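Local coordinates for putative uncharacterized protein gbs0355 (Streptococcus agalactiae, PDB 3OKZ) that is of unknown function but, as a LytR/CpsA/Psr-family protein, probably takes part in attaching glycopolymers to the bacterial cell wall, at residues I261-L267 and I291-Y296; D179-Q183 and Q245-E249. All coordinates share one frame; numbering follows the deposited sequence.

Contact 1. Residues I261-L267 and I291-Y296; sequences ILTKKHL and ILYEDY
The two segments come closest at Thr263 and Tyr293; here, where each segment turns into its helix, Tyr293 N donates a hydrogen bond to Leu262 O (2.7 Å). Beside this bond the Thr263 methyl CG2 lies against Tyr293 CB (3.4 Å), the two side chains pointing the same way. Ile261 has CG2 anti to its own backbone N, which lays this methyl against the backbone at Tyr293 CA, while its other branch carries CD1 over the centre of the Tyr296 ring (CH-pi, 3.9 Å from CD1 to the ring centroid). Further along, Leu292 CD2 packs on Leu267 CD2 at 4.2 Å.

Glu294, turned about CB-CG (chi2 77°), accepts a hydrogen bond at OE2 from Lys264 N (3.2 Å), on the syn side and 26° out of the carboxylate plane; a carboxylate at this helix start is probably also favoured by the helix dipole. The extended Lys264 side chain reaches Asp295, and NZ forms a salt bridge to OD1 (3.0 Å).

Ile261 ends edge strand 258-261 and packs on Ala251 of strand 241-252; Ile291 shares a backbone hydrogen bond with Leu67 of strand 67-69, and Tyr296 touches Leu253, placing helix 293-296 beside the sheet edge.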
loop_
_atom_site.group_PDB
_atom_site.type_symbol
_atom_site.label_atom_id
_atom_site.label_comp_id
_atom_site.label_asym_id
_atom_site.label_seq_id
_atom_site.Cartn_x
_atom_site.Cartn_y
_atom_site.Cartn_z
ATOM N N ILE A 261 11.160 -0.875 14.305
ATOM C CA ILE A 261 11.647 0.477 14.560
ATOM C C ILE A 261 12.665 0.898 13.506
ATOM O O ILE A 261 13.745 0.324 13.397
ATOM C CB ILE A 261 12.265 0.579 15.971
ATOM C CG1 ILE A 261 11.209 0.167 16.999
ATOM C CG2 ILE A 261 12.777 1.987 16.227
ATOM C CD1 ILE A 261 11.495 0.601 18.407
ATOM N N LEU A 262 12.290 1.911 12.732
ATOM C CA LEU A 262 13.111 2.447 11.649
ATOM C C LEU A 262 14.302 3.263 12.137
ATOM O O LEU A 262 14.229 3.911 13.173
ATOM C CB LEU A 262 12.243 3.337 10.757
ATOM C CG LEU A 262 10.990 2.677 10.194
ATOM C CD1 LEU A 262 10.092 3.706 9.573
ATOM C CD2 LEU A 262 11.394 1.642 9.171
ATOM N N THR A 263 15.397 3.223 11.390
ATOM C CA THR A 263 16.569 4.008 11.748
ATOM C C THR A 263 16.525 5.329 11.007
ATOM O O THR A 263 15.897 5.431 9.948
ATOM C CB THR A 263 17.889 3.325 11.357
ATOM O OG1 THR A 263 17.712 2.553 10.160
ATOM C CG2 THR A 263 18.370 2.458 12.486
ATOM N N LYS A 264 17.203 6.334 11.563
ATOM C CA LYS A 264 17.255 7.651 10.948
ATOM C C LYS A 264 17.878 7.571 9.554
ATOM O O LYS A 264 17.284 8.026 8.572
ATOM C CB LYS A 264 18.062 8.619 11.816
ATOM C CG LYS A 264 17.368 9.066 13.108
ATOM C CD LYS A 264 18.227 10.062 13.908
ATOM C CE LYS A 264 17.563 10.489 15.220
ATOM N NZ LYS A 264 18.457 11.341 16.066
ATOM N N LYS A 265 19.063 6.977 9.472
ATOM C CA LYS A 265 19.785 6.853 8.210
ATOM C C LYS A 265 18.924 6.311 7.071
ATOM O O LYS A 265 19.033 6.758 5.931
ATOM C CB LYS A 265 20.989 5.928 8.395
ATOM C CG LYS A 265 22.033 5.988 7.288
ATOM C CD LYS A 265 23.024 7.134 7.517
ATOM C CE LYS A 265 24.197 7.080 6.537
ATOM N NZ LYS A 265 25.259 8.078 6.865
ATOM N N HIS A 266 18.064 5.349 7.392
ATOM C CA HIS A 266 17.216 4.700 6.397
ATOM C C HIS A 266 15.994 5.499 5.967
ATOM O O HIS A 266 15.823 5.795 4.786
ATOM C CB HIS A 266 16.752 3.343 6.926
ATOM C CG HIS A 266 16.098 2.480 5.894
ATOM N ND1 HIS A 266 14.887 1.854 6.104
ATOM C CD2 HIS A 266 16.508 2.099 4.659
ATOM C CE1 HIS A 266 14.581 1.124 5.046
ATOM N NE2 HIS A 266 15.547 1.255 4.155
ATOM N N LEU A 267 15.139 5.832 6.927
ATOM C CA LEU A 267 13.923 6.566 6.628
ATOM C C LEU A 267 14.163 7.833 5.822
ATOM O O LEU A 267 13.351 8.186 4.973
ATOM C CB LEU A 267 13.160 6.887 7.922
ATOM C CG LEU A 267 11.878 7.719 7.795
ATOM C CD1 LEU A 267 10.995 7.176 6.701
ATOM C CD2 LEU A 267 11.146 7.715 9.107
ATOM N N ILE A 291 8.889 6.770 15.423
ATOM C CA ILE A 291 9.872 6.601 16.471
ATOM C C ILE A 291 11.151 6.052 15.864
ATOM O O ILE A 291 11.172 4.944 15.342
ATOM C CB ILE A 291 9.334 5.632 17.537
ATOM C CG1 ILE A 291 8.162 6.276 18.273
ATOM C CG2 ILE A 291 10.422 5.279 18.529
ATOM C CD1 ILE A 291 7.014 6.665 17.374
ATOM N N LEU A 292 12.219 6.827 15.917
ATOM C CA LEU A 292 13.473 6.374 15.346
ATOM C C LEU A 292 14.250 5.449 16.274
ATOM O O LEU A 292 14.158 5.527 17.507
ATOM C CB LEU A 292 14.321 7.575 14.947
ATOM C CG LEU A 292 13.604 8.487 13.948
ATOM C CD1 LEU A 292 14.419 9.746 13.762
ATOM C CD2 LEU A 292 13.399 7.768 12.597
ATOM N N TYR A 293 15.020 4.568 15.652
ATOM C CA TYR A 293 15.810 3.572 16.360
ATOM C C TYR A 293 16.798 4.177 17.325
ATOM O O TYR A 293 17.057 3.601 18.375
ATOM C CB TYR A 293 16.538 2.687 15.341
ATOM C CG TYR A 293 17.393 1.588 15.923
ATOM C CD1 TYR A 293 18.742 1.794 16.198
ATOM C CD2 TYR A 293 16.861 0.317 16.157
ATOM C CE1 TYR A 293 19.546 0.756 16.684
ATOM C CE2 TYR A 293 17.658 -0.726 16.644
ATOM C CZ TYR A 293 18.998 -0.500 16.902
ATOM O OH TYR A 293 19.791 -1.534 17.348
ATOM N N GLU A 294 17.331 5.344 16.976
ATOM C CA GLU A 294 18.324 6.015 17.808
ATOM C C GLU A 294 17.733 6.748 18.995
ATOM O O GLU A 294 18.286 6.707 20.082
ATOM C CB GLU A 294 19.150 6.999 16.977
ATOM C CG GLU A 294 20.035 6.373 15.898
ATOM C CD GLU A 294 19.274 5.927 14.650
ATOM O OE1 GLU A 294 19.917 5.472 13.684
ATOM O OE2 GLU A 294 18.033 6.029 14.629
ATOM N N ASP A 295 16.614 7.428 18.791
ATOM C CA ASP A 295 15.979 8.166 19.883
ATOM C C ASP A 295 15.265 7.211 20.826
ATOM O O ASP A 295 14.880 7.588 21.921
ATOM C CB ASP A 295 14.958 9.186 19.349
ATOM C CG ASP A 295 15.502 10.011 18.201
ATOM O OD1 ASP A 295 16.636 10.531 18.311
ATOM O OD2 ASP A 295 14.786 10.140 17.187
ATOM N N TYR A 296 15.071 5.975 20.401
ATOM C CA TYR A 296 14.389 5.027 21.258
ATOM C C TYR A 296 15.395 4.360 22.187
ATOM O O TYR A 296 15.128 4.115 23.366
ATOM C CB TYR A 296 13.663 3.987 20.404
ATOM C CG TYR A 296 13.011 2.881 21.203
ATOM C CD1 TYR A 296 13.745 1.764 21.614
ATOM C CD2 TYR A 296 11.669 2.949 21.561
ATOM C CE1 TYR A 296 13.153 0.740 22.359
ATOM C CE2 TYR A 296 11.068 1.932 22.311
ATOM C CZ TYR A 296 11.818 0.832 22.703
ATOM O OH TYR A 296 11.234 -0.182 23.427
#

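Contact 2. Residues D179-Q183 and Q245-E249; sequences DYGRQ and QLKGE
Tyr180, on helix 178-200, projects its ring toward strand 241-252 and meets both Gln245 and Lys247. The Gln245 side chain crosses that of Tyr180 at about a right angle, with CG 3.7 Å from Tyr180 CD1, and its amide nitrogen NE2 lies in the ring plane at the edge. Lys247 approaches from over one face: its CD stands 4.3 Å from the ring centroid, only 9° off the normal. Lys247 CB sits 3.3 Å from Tyr180 OH and, with CG between the backbone N and the carbonyl carbon (chi1 51°), the extended chain passes over the ring while rising from it; NZ ends 5.8 Å from the centroid, at most a weak cation-pi attraction.

The Gln245 amide is fixed by its own strand, NE2 giving a nearly straight bond to Leu246 O (3.1 Å, 165°) from above the carbonyl plane. Its OE1 accepts a bond from Arg187. Gln183 lies next to Gln245, but the details of that pair are doubtful. At the far end of the tyrosine, OH is hydrogen-bonded to Gln260 of the adjacent strand 258-261. Asp179 and Arg182 form a long ion pair, and each has a further, weak partner, Arg172 and Asp43 respectively.

This is helix-on-sheet packing in the alpha/beta fold of the LytR/CpsA/Psr domain; the arginine-rich surroundings are consistent with the site where relatives hold a pyrophosphate-linked lipid.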
loop_
_atom_site.group_PDB
_atom_site.type_symbol
_atom_site.label_atom_id
_atom_site.label_comp_id
_atom_site.label_asym_id
_atom_site.label_seq_id
_atom_site.Cartn_x
_atom_site.Cartn_y
_atom_site.Cartn_z
ATOM N N ASP A 179 5.962 -10.791 7.302
ATOM C CA ASP A 179 5.330 -9.667 6.621
ATOM C C ASP A 179 6.106 -9.064 5.466
ATOM O O ASP A 179 5.555 -8.299 4.687
ATOM C CB ASP A 179 4.975 -8.570 7.625
ATOM C CG ASP A 179 3.776 -7.738 7.182
ATOM O OD1 ASP A 179 2.711 -8.334 6.902
ATOM O OD2 ASP A 179 3.893 -6.493 7.117
ATOM N N TYR A 180 7.382 -9.400 5.337
ATOM C CA TYR A 180 8.171 -8.866 4.229
ATOM C C TYR A 180 8.025 -9.766 3.023
ATOM O O TYR A 180 8.030 -9.299 1.880
ATOM C CB TYR A 180 9.636 -8.706 4.649
ATOM C CG TYR A 180 9.763 -7.652 5.727
ATOM C CD1 TYR A 180 9.223 -6.377 5.534
ATOM C CD2 TYR A 180 10.358 -7.934 6.953
ATOM C CE1 TYR A 180 9.267 -5.419 6.526
ATOM C CE2 TYR A 180 10.408 -6.973 7.961
ATOM C CZ TYR A 180 9.859 -5.718 7.737
ATOM O OH TYR A 180 9.915 -4.746 8.710
ATOM N N GLY A 181 7.881 -11.062 3.289
ATOM C CA GLY A 181 7.678 -12.020 2.220
ATOM C C GLY A 181 6.289 -11.685 1.720
ATOM O O GLY A 181 6.073 -11.410 0.534
ATOM N N ARG A 182 5.350 -11.665 2.660
ATOM C CA ARG A 182 3.957 -11.353 2.378
ATOM C C ARG A 182 3.802 -10.102 1.517
ATOM O O ARG A 182 2.906 -10.029 0.673
ATOM C CB ARG A 182 3.196 -11.153 3.685
ATOM C CG ARG A 182 1.781 -10.664 3.492
ATOM C CD ARG A 182 1.037 -10.532 4.817
ATOM N NE ARG A 182 -0.355 -10.165 4.578
ATOM C CZ ARG A 182 -1.183 -9.701 5.506
ATOM N NH1 ARG A 182 -0.764 -9.545 6.758
ATOM N NH2 ARG A 182 -2.429 -9.383 5.172
ATOM N N GLN A 183 4.664 -9.111 1.736
ATOM C CA GLN A 183 4.585 -7.882 0.956
ATOM C C GLN A 183 5.142 -7.991 -0.454
ATOM O O GLN A 183 4.596 -7.385 -1.380
ATOM C CB GLN A 183 5.253 -6.730 1.703
ATOM C CG GLN A 183 4.336 -6.163 2.778
ATOM C CD GLN A 183 5.006 -5.126 3.609
ATOM O OE1 GLN A 183 5.922 -5.434 4.346
ATOM N NE2 GLN A 183 4.565 -3.881 3.493
ATOM N N GLN A 245 10.682 -1.843 -0.249
ATOM C CA GLN A 245 10.037 -2.168 1.016
ATOM C C GLN A 245 10.658 -1.330 2.138
ATOM O O GLN A 245 11.873 -1.331 2.339
ATOM C CB GLN A 245 10.195 -3.667 1.329
ATOM C CG GLN A 245 9.657 -4.090 2.710
ATOM C CD GLN A 245 8.147 -3.978 2.834
ATOM O OE1 GLN A 245 7.407 -4.659 2.134
ATOM N NE2 GLN A 245 7.690 -3.118 3.730
ATOM N N LEU A 246 9.816 -0.598 2.854
ATOM C CA LEU A 246 10.270 0.232 3.960
ATOM C C LEU A 246 10.285 -0.641 5.209
ATOM O O LEU A 246 9.246 -1.148 5.625
ATOM C CB LEU A 246 9.307 1.400 4.148
ATOM C CG LEU A 246 9.549 2.265 5.381
ATOM C CD1 LEU A 246 10.892 2.977 5.247
ATOM C CD2 LEU A 246 8.413 3.258 5.528
ATOM N N LYS A 247 11.456 -0.835 5.805
ATOM C CA LYS A 247 11.524 -1.672 7.001
ATOM C C LYS A 247 12.508 -1.200 8.064
ATOM O O LYS A 247 13.555 -0.636 7.750
ATOM C CB LYS A 247 11.859 -3.116 6.611
ATOM C CG LYS A 247 13.071 -3.245 5.708
ATOM C CD LYS A 247 13.353 -4.703 5.345
ATOM C CE LYS A 247 14.416 -4.801 4.247
ATOM N NZ LYS A 247 14.921 -6.189 4.037
ATOM N N GLY A 248 12.155 -1.433 9.325
ATOM C CA GLY A 248 13.033 -1.057 10.418
ATOM C C GLY A 248 13.540 -2.293 11.146
ATOM O O GLY A 248 13.230 -3.418 10.750
ATOM N N GLU A 249 14.330 -2.098 12.200
ATOM C CA GLU A 249 14.839 -3.224 12.971
ATOM C C GLU A 249 13.720 -3.732 13.865
ATOM O O GLU A 249 12.873 -2.960 14.294
ATOM C CB GLU A 249 16.025 -2.798 13.834
ATOM C CG GLU A 249 17.349 -3.438 13.430
ATOM C CD GLU A 249 17.929 -2.836 12.166
ATOM O OE1 GLU A 249 17.182 -2.719 11.167
ATOM O OE2 GLU A 249 19.132 -2.483 12.173
#

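From the N terminus, helix 178-200 opens contact 2 at residues 179-183. The chain then passes through helix 203-212, strand 217-219 and helix 228-232 before strand 241-252 closes this loop of 61 residues. Contact 1 begins only after that, at 261-267, and closes a shorter loop of 23 residues, containing most of helix 264-277, at 291-296. The two are thus in series, neither nested nor crossed. They meet through the antiparallel pair of strands 241-252 and 258-261: Ile261 N lies 2.7 Å from Glu249 O, a probable hydrogen bond, and Leu262 packs on Gly248. Together they link helix 178-200, across this sheet edge, to the C-terminal helix 293-296.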